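Long-range contacts in glycoside Hydrolase (Bacteroides uniformis, PDB 5TA0), which probably cleaves the glycosidic bonds of agarose, and is captured here as a variant with neoagarooctaose bound: residues Y283-D289 and S327-Y333; M293-G297 and K348-M353; A470-R476 and V510-D516. One frame throughout, in Å; residues are numbered along the deposited sequence.

Contact 1: Y283-D289 and S327-Y333; sequences YDFPCKD and SAQTHDY. With GAL (beta-D-galactopyranose), chain C; AAL (3,6-anhydro-alpha-L-galactopyranose), chain B; SO4 (sulfate ion), chain E.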
loop_
_atom_site.group_PDB
_atom_site.type_symbol
_atom_site.label_atom_id
_atom_site.label_comp_id
_atom_site.label_asym_id
_atom_site.label_seq_id
_atom_site.Cartn_x
_atom_site.Cartn_y
_atom_site.Cartn_z
ATOM N N TYR A 283 -1.691 -4.950 6.591
ATOM C CA TYR A 283 -3.023 -5.385 6.957
ATOM C C TYR A 283 -3.431 -4.892 8.336
ATOM O O TYR A 283 -2.715 -5.067 9.332
ATOM C CB TYR A 283 -3.090 -6.886 6.925
ATOM C CG TYR A 283 -3.161 -7.484 5.550
ATOM C CD1 TYR A 283 -4.307 -7.401 4.800
ATOM C CD2 TYR A 283 -2.103 -8.183 5.033
ATOM C CE1 TYR A 283 -4.392 -7.994 3.560
ATOM C CE2 TYR A 283 -2.180 -8.789 3.800
ATOM C CZ TYR A 283 -3.328 -8.688 3.058
ATOM O OH TYR A 283 -3.408 -9.329 1.830
ATOM N N ASP A 284 -4.609 -4.288 8.378
ATOM C CA ASP A 284 -5.300 -4.005 9.638
ATOM C C ASP A 284 -5.833 -5.320 10.193
ATOM O O ASP A 284 -6.182 -6.229 9.442
ATOM C CB ASP A 284 -6.515 -3.102 9.380
ATOM C CG ASP A 284 -6.155 -1.624 9.180
ATOM O OD1 ASP A 284 -5.105 -1.161 9.678
ATOM O OD2 ASP A 284 -6.983 -0.926 8.562
ATOM N N PHE A 285 -5.906 -5.378 11.512
ATOM C CA PHE A 285 -6.553 -6.504 12.221
ATOM C C PHE A 285 -7.811 -6.004 12.955
ATOM O O PHE A 285 -7.772 -5.728 14.165
ATOM C CB PHE A 285 -5.618 -7.182 13.236
ATOM C CG PHE A 285 -4.456 -7.972 12.667
ATOM C CD1 PHE A 285 -4.275 -8.242 11.326
ATOM C CD2 PHE A 285 -3.535 -8.506 13.560
ATOM C CE1 PHE A 285 -3.200 -9.019 10.897
ATOM C CE2 PHE A 285 -2.455 -9.261 13.147
ATOM C CZ PHE A 285 -2.299 -9.527 11.808
ATOM N N PRO A 286 -8.945 -5.891 12.257
ATOM C CA PRO A 286 -10.176 -5.421 12.928
ATOM C C PRO A 286 -10.808 -6.406 13.893
ATOM O O PRO A 286 -11.655 -5.988 14.682
ATOM C CB PRO A 286 -11.122 -5.146 11.765
ATOM C CG PRO A 286 -10.636 -6.074 10.685
ATOM C CD PRO A 286 -9.155 -6.061 10.806
ATOM N N CYS A 287 -10.426 -7.669 13.852
ATOM C CA CYS A 287 -11.104 -8.687 14.669
ATOM C C CYS A 287 -10.227 -9.923 14.832
ATOM O O CYS A 287 -10.411 -10.920 14.145
ATOM C CB CYS A 287 -12.449 -9.041 14.043
ATOM S SG CYS A 287 -12.395 -9.556 12.323
ATOM N N LYS A 288 -9.243 -9.806 15.713
ATOM C CA LYS A 288 -8.355 -10.920 16.038
ATOM C C LYS A 288 -8.637 -11.318 17.474
ATOM O O LYS A 288 -8.197 -10.648 18.418
ATOM C CB LYS A 288 -6.888 -10.546 15.850
ATOM C CG LYS A 288 -5.939 -11.724 16.026
ATOM C CD LYS A 288 -4.511 -11.342 15.715
ATOM C CE LYS A 288 -3.578 -12.529 15.784
ATOM N NZ LYS A 288 -3.369 -13.009 17.173
ATOM N N ASP A 289 -9.415 -12.386 17.625
ATOM C CA ASP A 289 -9.911 -12.822 18.946
ATOM C C ASP A 289 -10.578 -11.650 19.685
ATOM O O ASP A 289 -10.304 -11.409 20.877
ATOM C CB ASP A 289 -8.782 -13.426 19.795
ATOM C CG ASP A 289 -8.127 -14.627 19.144
ATOM O OD1 ASP A 289 -8.849 -15.534 18.666
ATOM O OD2 ASP A 289 -6.880 -14.672 19.137
ATOM N N SER A 327 -5.056 -4.174 3.066
ATOM C CA SER A 327 -6.437 -3.873 3.534
ATOM C C SER A 327 -6.577 -4.454 4.938
ATOM O O SER A 327 -5.901 -3.955 5.826
ATOM C CB SER A 327 -7.588 -4.196 2.566
ATOM O OG SER A 327 -7.717 -5.579 2.381
ATOM N N ALA A 328 -7.475 -5.419 5.134
ATOM C CA ALA A 328 -7.666 -6.038 6.460
ATOM C C ALA A 328 -7.509 -7.547 6.349
ATOM O O ALA A 328 -7.826 -8.157 5.312
ATOM C CB ALA A 328 -9.045 -5.713 7.007
ATOM N N GLN A 329 -7.010 -8.144 7.420
ATOM C CA GLN A 329 -7.121 -9.576 7.626
ATOM C C GLN A 329 -8.205 -9.743 8.679
ATOM O O GLN A 329 -8.107 -9.128 9.733
ATOM C CB GLN A 329 -5.791 -10.157 8.089
ATOM C CG GLN A 329 -5.893 -11.633 8.399
ATOM C CD GLN A 329 -4.582 -12.353 8.526
ATOM O OE1 GLN A 329 -3.503 -11.744 8.553
ATOM N NE2 GLN A 329 -4.681 -13.699 8.645
ATOM N N THR A 330 -9.185 -10.586 8.401
ATOM C CA THR A 330 -10.402 -10.662 9.222
ATOM C C THR A 330 -10.468 -11.996 10.000
ATOM O O THR A 330 -11.331 -12.812 9.759
ATOM C CB THR A 330 -11.667 -10.453 8.364
ATOM O OG1 THR A 330 -11.735 -11.429 7.329
ATOM C CG2 THR A 330 -11.694 -9.047 7.731
ATOM N N HIS A 331 -9.569 -12.175 10.953
ATOM C CA HIS A 331 -9.359 -13.505 11.588
ATOM C C HIS A 331 -10.659 -14.123 12.084
ATOM O O HIS A 331 -10.942 -15.268 11.794
ATOM C CB HIS A 331 -8.457 -13.410 12.790
ATOM C CG HIS A 331 -7.096 -12.916 12.473
ATOM N ND1 HIS A 331 -6.814 -11.576 12.338
ATOM C CD2 HIS A 331 -5.937 -13.572 12.266
ATOM C CE1 HIS A 331 -5.535 -11.431 12.045
ATOM N NE2 HIS A 331 -4.982 -12.626 11.982
ATOM N N ASP A 332 -11.433 -13.336 12.827
ATOM C CA ASP A 332 -12.648 -13.874 13.462
ATOM C C ASP A 332 -13.734 -14.225 12.463
ATOM O O ASP A 332 -14.723 -14.871 12.836
ATOM C CB ASP A 332 -13.204 -12.903 14.518
ATOM C CG ASP A 332 -12.257 -12.699 15.717
ATOM O OD1 ASP A 332 -11.280 -13.445 15.863
ATOM O OD2 ASP A 332 -12.494 -11.746 16.492
ATOM N N TYR A 333 -13.582 -13.842 11.190
ATOM C CA TYR A 333 -14.525 -14.172 10.133
ATOM C C TYR A 333 -13.954 -15.087 9.051
ATOM O O TYR A 333 -14.628 -15.380 8.087
ATOM C CB TYR A 333 -15.042 -12.883 9.484
ATOM C CG TYR A 333 -16.021 -12.164 10.352
ATOM C CD1 TYR A 333 -15.607 -11.311 11.365
ATOM C CD2 TYR A 333 -17.380 -12.346 10.165
ATOM C CE1 TYR A 333 -16.536 -10.669 12.180
ATOM C CE2 TYR A 333 -18.309 -11.707 10.955
ATOM C CZ TYR A 333 -17.888 -10.887 11.969
ATOM O OH TYR A 333 -18.862 -10.241 12.736
HETATM C C1 GAL C . -2.608 -15.669 13.076
HETATM C C2 GAL C . -3.047 -15.859 11.640
HETATM C C3 GAL C . -1.949 -15.452 10.662
HETATM C C4 GAL C . -1.406 -14.072 11.006
HETATM C C5 GAL C . -0.981 -14.041 12.468
HETATM C C6 GAL C . -0.366 -12.709 12.849
HETATM O O1 GAL C . -3.680 -15.931 14.002
HETATM O O2 GAL C . -3.366 -17.225 11.384
HETATM O O3 GAL C . -2.540 -15.518 9.360
HETATM O O4 GAL C . -2.402 -13.061 10.791
HETATM O O5 GAL C . -2.141 -14.323 13.264
HETATM O O6 GAL C . 0.051 -12.736 14.215
HETATM C C1 AAL B . -1.612 -15.631 8.279
HETATM C C2 AAL B . -2.229 -16.574 7.247
HETATM C C3 AAL B . -1.489 -16.397 5.946
HETATM C C4 AAL B . -1.594 -14.981 5.450
HETATM C C5 AAL B . -0.666 -14.327 6.433
HETATM C C6 AAL B . 0.520 -15.261 6.404
HETATM O O2 AAL B . -3.620 -16.281 7.051
HETATM O O3 AAL B . -0.079 -16.559 6.194
HETATM O O4 AAL B . -1.020 -14.913 4.165
HETATM O O5 AAL B . -1.318 -14.345 7.706
HETATM S S SO4 E . -6.616 -16.854 9.359
HETATM O O1 SO4 E . -6.866 -15.510 8.791
HETATM O O2 SO4 E . -5.154 -17.146 9.347
HETATM O O3 SO4 E . -7.314 -17.863 8.526
HETATM O O4 SO4 E . -7.129 -16.873 10.752
HETATM O O HOH W 1 -8.381 -9.137 12.446
#
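D284 pairs in parallel with A328: D284 N gives a hydrogen bond of 2.9 Å to S327 O, and D284 O accepts from Q329 N. Beyond the corner at P286 the chains meet again, D332 N bonding to C287 O, while D332 OD1 offers its syn lone pair to D289 N (2.8 Å). Between these two backbone links the H331 ring is gripped from several sides. K288 CG sits over the centre of one face, 3.9 Å from the ring centroid, and Q329 CG lies against the rim of the opposite face. CE1 of H331 points into the face of F285 in a T-shaped stack, planes at 85°. A water joins H331 ND1 to C287 N and Q329 O. With the ring held this way, H331 NE2 donates to galactose O4 over 2.9 Å, with 162° at the hydrogen. Q329, its CG anti to the backbone N (chi1 176°), stretches alongside F285 toward the sugar. Q329 OE1 accepts from the same galactose O4 at 2.8 Å, which therefore both gives and receives a bond. Q329 NE2 donates to galactose O3 at 2.9 Å. The same nitrogen also bonds a sulfate, probably from the crystallisation liquor. F285, K288, Q329 and H331 belong to the glycan pocket, set at the C-terminal ends of parallel strands, the usual place for a binding site in an alpha/beta barrel.

Contact 2: M293-G297 and K348-M353; sequences MYRKG and KSTNSM. With EDO (1,2-ethanediol), chain U; EDO (1,2-ethanediol), chain O.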
loop_
_atom_site.group_PDB
_atom_site.type_symbol
_atom_site.label_atom_id
_atom_site.label_comp_id
_atom_site.label_asym_id
_atom_site.label_seq_id
_atom_site.Cartn_x
_atom_site.Cartn_y
_atom_site.Cartn_z
ATOM N N MET A 293 -6.616 -4.147 16.147
ATOM C CA MET A 293 -5.234 -3.679 16.057
ATOM C C MET A 293 -4.993 -3.121 14.662
ATOM O O MET A 293 -4.845 -3.865 13.681
ATOM C CB MET A 293 -4.254 -4.803 16.371
ATOM C CG MET A 293 -4.357 -5.259 17.816
ATOM S SD MET A 293 -3.491 -6.794 18.143
ATOM C CE MET A 293 -4.683 -7.903 17.428
ATOM N N TYR A 294 -4.995 -1.797 14.579
ATOM C CA TYR A 294 -4.963 -1.090 13.296
ATOM C C TYR A 294 -3.590 -0.592 12.911
ATOM O O TYR A 294 -2.780 -0.203 13.762
ATOM C CB TYR A 294 -5.933 0.086 13.331
ATOM C CG TYR A 294 -7.368 -0.403 13.334
ATOM C CD1 TYR A 294 -7.891 -1.072 12.236
ATOM C CD2 TYR A 294 -8.188 -0.266 14.447
ATOM C CE1 TYR A 294 -9.172 -1.565 12.235
ATOM C CE2 TYR A 294 -9.474 -0.754 14.437
ATOM C CZ TYR A 294 -9.971 -1.397 13.345
ATOM O OH TYR A 294 -11.248 -1.890 13.314
ATOM N N ARG A 295 -3.336 -0.637 11.608
ATOM C CA ARG A 295 -2.245 0.087 10.979
ATOM C C ARG A 295 -2.736 1.447 10.453
ATOM O O ARG A 295 -1.995 2.444 10.503
ATOM C CB ARG A 295 -1.670 -0.724 9.834
ATOM C CG ARG A 295 -1.080 -2.059 10.264
ATOM C CD ARG A 295 -0.392 -2.762 9.115
ATOM N NE ARG A 295 0.092 -4.071 9.520
ATOM C CZ ARG A 295 1.305 -4.349 9.995
ATOM N NH1 ARG A 295 2.254 -3.420 10.111
ATOM N NH2 ARG A 295 1.565 -5.600 10.354
ATOM N N LYS A 296 -3.946 1.479 9.880
ATOM C CA LYS A 296 -4.482 2.729 9.376
ATOM C C LYS A 296 -4.408 3.788 10.468
ATOM O O LYS A 296 -4.581 3.494 11.667
ATOM C CB LYS A 296 -5.891 2.587 8.824
ATOM C CG LYS A 296 -6.999 2.161 9.806
ATOM C CD LYS A 296 -8.302 2.026 9.028
ATOM C CE LYS A 296 -9.445 1.442 9.828
ATOM N NZ LYS A 296 -10.215 2.480 10.571
ATOM N N GLY A 297 -4.067 5.001 10.066
ATOM C CA GLY A 297 -3.722 6.055 11.007
ATOM C C GLY A 297 -2.251 6.134 11.290
ATOM O O GLY A 297 -1.424 5.871 10.410
ATOM N N LYS A 348 -13.289 -0.681 4.515
ATOM C CA LYS A 348 -12.926 0.499 5.324
ATOM C C LYS A 348 -11.424 0.616 5.503
ATOM O O LYS A 348 -10.884 1.715 5.544
ATOM C CB LYS A 348 -13.684 0.540 6.660
ATOM C CG LYS A 348 -13.326 -0.526 7.658
ATOM C CD LYS A 348 -14.255 -0.467 8.872
ATOM C CE LYS A 348 -14.063 -1.599 9.857
ATOM N NZ LYS A 348 -12.857 -1.429 10.711
ATOM N N SER A 349 -10.729 -0.526 5.599
ATOM C CA SER A 349 -9.269 -0.502 5.653
ATOM C C SER A 349 -8.679 -0.050 4.323
ATOM O O SER A 349 -7.720 0.726 4.315
ATOM C CB SER A 349 -8.730 -1.872 6.048
ATOM O OG SER A 349 -8.952 -2.104 7.438
ATOM N N THR A 350 -9.250 -0.524 3.227
ATOM C CA THR A 350 -8.761 -0.139 1.914
ATOM C C THR A 350 -8.818 1.360 1.699
ATOM O O THR A 350 -7.815 1.969 1.279
ATOM C CB THR A 350 -9.534 -0.835 0.786
ATOM O OG1 THR A 350 -9.457 -2.246 0.964
ATOM C CG2 THR A 350 -8.895 -0.498 -0.559
ATOM N N ASN A 351 -9.963 1.971 1.979
ATOM C CA ASN A 351 -10.109 3.392 1.718
ATOM C C ASN A 351 -9.141 4.236 2.546
ATOM O O ASN A 351 -8.524 5.168 2.029
ATOM C CB ASN A 351 -11.554 3.843 1.974
ATOM C CG ASN A 351 -12.479 3.521 0.836
ATOM O OD1 ASN A 351 -12.121 3.599 -0.323
ATOM N ND2 ASN A 351 -13.679 3.110 1.160
ATOM N N SER A 352 -8.997 3.925 3.836
ATOM C CA SER A 352 -8.100 4.682 4.686
ATOM C C SER A 352 -6.647 4.524 4.254
ATOM O O SER A 352 -5.918 5.514 4.136
ATOM C CB SER A 352 -8.251 4.346 6.169
ATOM O OG SER A 352 -9.535 4.701 6.648
ATOM N N MET A 353 -6.195 3.276 4.035
ATOM C CA MET A 353 -4.824 3.077 3.618
ATOM C C MET A 353 -4.520 3.765 2.283
ATOM O O MET A 353 -3.455 4.394 2.133
ATOM C CB MET A 353 -4.537 1.591 3.525
ATOM C CG MET A 353 -4.496 0.917 4.890
ATOM S SD MET A 353 -3.776 -0.732 4.766
ATOM C CE MET A 353 -3.848 -1.212 6.488
HETATM C C1 EDO U . -1.425 -3.036 13.942
HETATM O O1 EDO U . -0.132 -2.480 13.882
HETATM C C2 EDO U . -1.343 -4.532 13.800
HETATM O O2 EDO U . -2.251 -4.862 12.781
HETATM C C1 EDO O . -11.175 -3.731 -3.080
HETATM O O1 EDO O . -10.422 -2.599 -3.397
HETATM C C2 EDO O . -11.710 -3.430 -1.702
HETATM O O2 EDO O . -10.750 -3.988 -0.811
HETATM O O HOH W 2 -11.330 4.180 8.654
#
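K348 reaches across to Y294, their side chains crossing at about a right angle, and K348 NZ gives Y294 OH a weak hydrogen bond of 3.1 Å. The lysine chain leaves with CG between the backbone N and the carbonyl carbon (chi1 68°) and bends again at its end, which turns the ammonium toward the loop. Its main partner is E506, whose OE2 also forms a salt bridge with K296; this shared carboxylate probably explains how the two NZ atoms can lie 4.7 Å apart. Y294 OH is bonded to Q292 as well. The next residue, S349, bonds through OG to D284 OD2, and the other oxygen of that aspartate receives the backbone N of both R295 and K296, so D284 ties the loop to the helix. T350 faces away from the loop: its OG1 bonds to R346 O of the preceding turn and accepts from O2 of an ethanediol, probably from the crystallisation liquor, at 2.8 Å, while its side chain packs on Y326 and F413. A valine here is likely to leave R346 O without this hydroxyl partner. S352 turns toward the loop, where K296 CD rests on its CB at 3.7 Å. A water bridges the pair, accepting from K296 NZ (2.8 Å) and donating to S352 OG (2.7 Å), which is also bonded to N450. M353, extended beyond CG, lays its terminal CE against R295 CB at 4.0 Å. The arrangement joins the loop leading into helix 298-315 to the neighbouring helix 340-358 of the alpha/beta barrel, with E506 and N450 of the beta-sandwich domain closing over the seam.

Contact 3: A470-R476 and V510-D516; sequences AKSIEVR and VICYNFD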
loop_
_atom_site.group_PDB
_atom_site.type_symbol
_atom_site.label_atom_id
_atom_site.label_comp_id
_atom_site.label_asym_id
_atom_site.label_seq_id
_atom_site.Cartn_x
_atom_site.Cartn_y
_atom_site.Cartn_z
ATOM N N ALA A 470 -20.940 25.480 -8.272
ATOM C CA ALA A 470 -21.078 24.314 -9.095
ATOM C C ALA A 470 -22.470 24.204 -9.738
ATOM O O ALA A 470 -23.476 24.589 -9.145
ATOM C CB ALA A 470 -20.771 23.058 -8.278
ATOM N N LYS A 471 -22.493 23.671 -10.947
ATOM C CA LYS A 471 -23.723 23.334 -11.660
ATOM C C LYS A 471 -24.434 22.174 -10.948
ATOM O O LYS A 471 -25.655 22.190 -10.782
ATOM C CB LYS A 471 -23.357 23.036 -13.125
ATOM C CG LYS A 471 -24.258 22.190 -13.994
ATOM C CD LYS A 471 -23.603 22.048 -15.368
ATOM C CE LYS A 471 -24.202 20.926 -16.181
ATOM N NZ LYS A 471 -23.597 20.892 -17.544
ATOM N N SER A 472 -23.670 21.180 -10.492
ATOM C CA SER A 472 -24.250 20.068 -9.732
ATOM C C SER A 472 -23.231 19.482 -8.764
ATOM O O SER A 472 -22.020 19.669 -8.944
ATOM C CB SER A 472 -24.726 18.980 -10.675
ATOM O OG SER A 472 -23.631 18.403 -11.357
ATOM N N ILE A 473 -23.741 18.789 -7.745
ATOM C CA ILE A 473 -22.920 18.072 -6.753
ATOM C C ILE A 473 -23.469 16.662 -6.649
ATOM O O ILE A 473 -24.668 16.488 -6.356
ATOM C CB ILE A 473 -22.957 18.769 -5.373
ATOM C CG1 ILE A 473 -22.526 20.239 -5.517
ATOM C CG2 ILE A 473 -22.084 18.031 -4.348
ATOM C CD1 ILE A 473 -22.610 21.063 -4.264
ATOM N N GLU A 474 -22.621 15.655 -6.902
ATOM C CA GLU A 474 -22.951 14.264 -6.612
ATOM C C GLU A 474 -22.185 13.841 -5.364
ATOM O O GLU A 474 -20.956 13.923 -5.322
ATOM C CB GLU A 474 -22.625 13.349 -7.787
ATOM C CG GLU A 474 -22.818 11.874 -7.477
ATOM C CD GLU A 474 -22.623 10.965 -8.662
ATOM O OE1 GLU A 474 -23.466 10.964 -9.589
ATOM O OE2 GLU A 474 -21.664 10.168 -8.651
ATOM N N VAL A 475 -22.923 13.382 -4.354
ATOM C CA VAL A 475 -22.350 12.844 -3.128
ATOM C C VAL A 475 -22.358 11.338 -3.210
ATOM O O VAL A 475 -23.385 10.727 -3.512
ATOM C CB VAL A 475 -23.184 13.260 -1.892
ATOM C CG1 VAL A 475 -22.656 12.632 -0.603
ATOM C CG2 VAL A 475 -23.256 14.786 -1.799
ATOM N N ARG A 476 -21.213 10.733 -2.920
ATOM C CA ARG A 476 -21.083 9.276 -2.787
ATOM C C ARG A 476 -20.572 8.982 -1.379
ATOM O O ARG A 476 -19.570 9.549 -0.958
ATOM C CB ARG A 476 -20.088 8.738 -3.800
ATOM C CG ARG A 476 -20.322 9.162 -5.240
ATOM C CD ARG A 476 -19.174 8.700 -6.100
ATOM N NE ARG A 476 -19.304 9.147 -7.478
ATOM C CZ ARG A 476 -18.360 8.956 -8.392
ATOM N NH1 ARG A 476 -17.227 8.353 -8.066
ATOM N NH2 ARG A 476 -18.542 9.380 -9.631
ATOM N N VAL A 510 -16.941 10.580 -1.457
ATOM C CA VAL A 510 -16.359 11.219 -2.645
ATOM C C VAL A 510 -17.433 12.189 -3.137
ATOM O O VAL A 510 -18.535 11.750 -3.537
ATOM C CB VAL A 510 -15.963 10.213 -3.745
ATOM C CG1 VAL A 510 -15.557 10.931 -5.037
ATOM C CG2 VAL A 510 -14.840 9.303 -3.256
ATOM N N ILE A 511 -17.104 13.477 -3.079
ATOM C CA ILE A 511 -18.033 14.548 -3.484
ATOM C C ILE A 511 -17.565 15.041 -4.834
ATOM O O ILE A 511 -16.406 15.428 -5.000
ATOM C CB ILE A 511 -18.040 15.673 -2.447
ATOM C CG1 ILE A 511 -18.416 15.139 -1.054
ATOM C CG2 ILE A 511 -19.007 16.788 -2.871
ATOM C CD1 ILE A 511 -17.957 15.983 0.092
ATOM N N CYS A 512 -18.451 14.970 -5.821
ATOM C CA CYS A 512 -18.129 15.309 -7.195
ATOM C C CYS A 512 -18.801 16.640 -7.544
ATOM O O CYS A 512 -20.024 16.704 -7.637
ATOM C CB CYS A 512 -18.579 14.194 -8.147
ATOM S SG CYS A 512 -18.098 12.520 -7.632
ATOM N N TYR A 513 -18.000 17.684 -7.705
ATOM C CA TYR A 513 -18.517 19.007 -8.123
ATOM C C TYR A 513 -18.377 19.101 -9.621
ATOM O O TYR A 513 -17.308 18.815 -10.153
ATOM C CB TYR A 513 -17.747 20.133 -7.473
ATOM C CG TYR A 513 -17.768 20.148 -5.958
ATOM C CD1 TYR A 513 -18.691 20.904 -5.244
ATOM C CD2 TYR A 513 -16.867 19.396 -5.224
ATOM C CE1 TYR A 513 -18.708 20.930 -3.861
ATOM C CE2 TYR A 513 -16.881 19.403 -3.840
ATOM C CZ TYR A 513 -17.796 20.167 -3.154
ATOM O OH TYR A 513 -17.786 20.152 -1.787
ATOM N N ASN A 514 -19.447 19.494 -10.324
ATOM C CA ASN A 514 -19.380 19.749 -11.744
ATOM C C ASN A 514 -19.619 21.241 -11.993
ATOM O O ASN A 514 -20.598 21.805 -11.505
ATOM C CB ASN A 514 -20.404 18.913 -12.491
ATOM C CG ASN A 514 -20.352 19.134 -13.987
ATOM O OD1 ASN A 514 -21.267 19.719 -14.557
ATOM N ND2 ASN A 514 -19.283 18.698 -14.624
ATOM N N PHE A 515 -18.699 21.868 -12.723
ATOM C CA PHE A 515 -18.779 23.301 -13.024
ATOM C C PHE A 515 -19.122 23.546 -14.491
ATOM O O PHE A 515 -18.908 22.705 -15.348
ATOM C CB PHE A 515 -17.447 23.970 -12.664
ATOM C CG PHE A 515 -17.208 24.057 -11.193
ATOM C CD1 PHE A 515 -17.610 25.161 -10.462
ATOM C CD2 PHE A 515 -16.583 23.008 -10.507
ATOM C CE1 PHE A 515 -17.381 25.238 -9.097
ATOM C CE2 PHE A 515 -16.361 23.082 -9.145
ATOM C CZ PHE A 515 -16.758 24.186 -8.421
ATOM N N ASP A 516 -19.680 24.740 -14.754
ATOM C CA ASP A 516 -20.022 25.183 -16.105
ATOM C C ASP A 516 -18.798 25.129 -17.055
ATOM O O ASP A 516 -18.893 24.726 -18.204
ATOM C CB ASP A 516 -20.488 26.666 -16.100
ATOM C CG ASP A 516 -21.770 26.942 -15.303
ATOM O OD1 ASP A 516 -22.771 26.267 -15.542
ATOM O OD2 ASP A 516 -21.800 27.915 -14.485
HETATM O O HOH W 3 -21.481 16.491 -10.008
#
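The R476 guanidinium carries C512 SG over one face, 3.6 Å from NE and offset toward the rim, and meets the E474 carboxylate at its edge. That salt bridge lies within the guanidinium plane: NE donates to E474 OE2 at 2.8 Å, nearly along the carboxylate C-O axis. NH1 and NH2 continue to K418 O, L416 O and D419, which should limit rotation of the group, with the cysteine sulfur against one face. At the other end, A470 CA stands over the F515 ring in a CH-pi contact, 4.2 Å from its centroid, and A470 CB touches the edge of Y513. I473 runs alongside Y513, CG1 to CD1 at 3.9 Å, and its CG2, anti to the backbone N, presses on I511 CG2 (3.6 Å). I473, V475, I511 and Y513 share one face of the sheet; E474, R476, C512 and N514 occupy the other, where N514 OD1 lies beside the extended K471 chain and ND2 bonds to N444. The backbones run antiparallel, strand axes 4.7 Å apart at 167°, with paired bonds at S472-N514, E474-C512 and R476-V510. K471 N (weakly) and S472 N both donate to N514 O, making a classic beta bulge where the pairing begins. Such alternation of an apolar and a more polar face is characteristic of a beta sandwich, here the porphyranase-type beta-sandwich domain.

In the fold
Contacts 1 and 2 belong to the barrel and have centres about 11 Å apart; along the chain their segments alternate, 283-289, 293-297, 327-333, 348-353. They touch directly, since D284 of contact 1 binds S349 and R295 of contact 2. Helix 340-358 is thus tied to the strand ends that carry the pocket, consistent with contact 2 being a layer behind it. Contact 3 comes later in sequence, on neighbouring strands 472-481 and 508-514 of the nine-stranded sheet. Its centre is about 35 Å and 27 Å from the centres of contacts 1 and 2, and it touches neither, placing it in the sandwich remote from the glycan-binding strand ends.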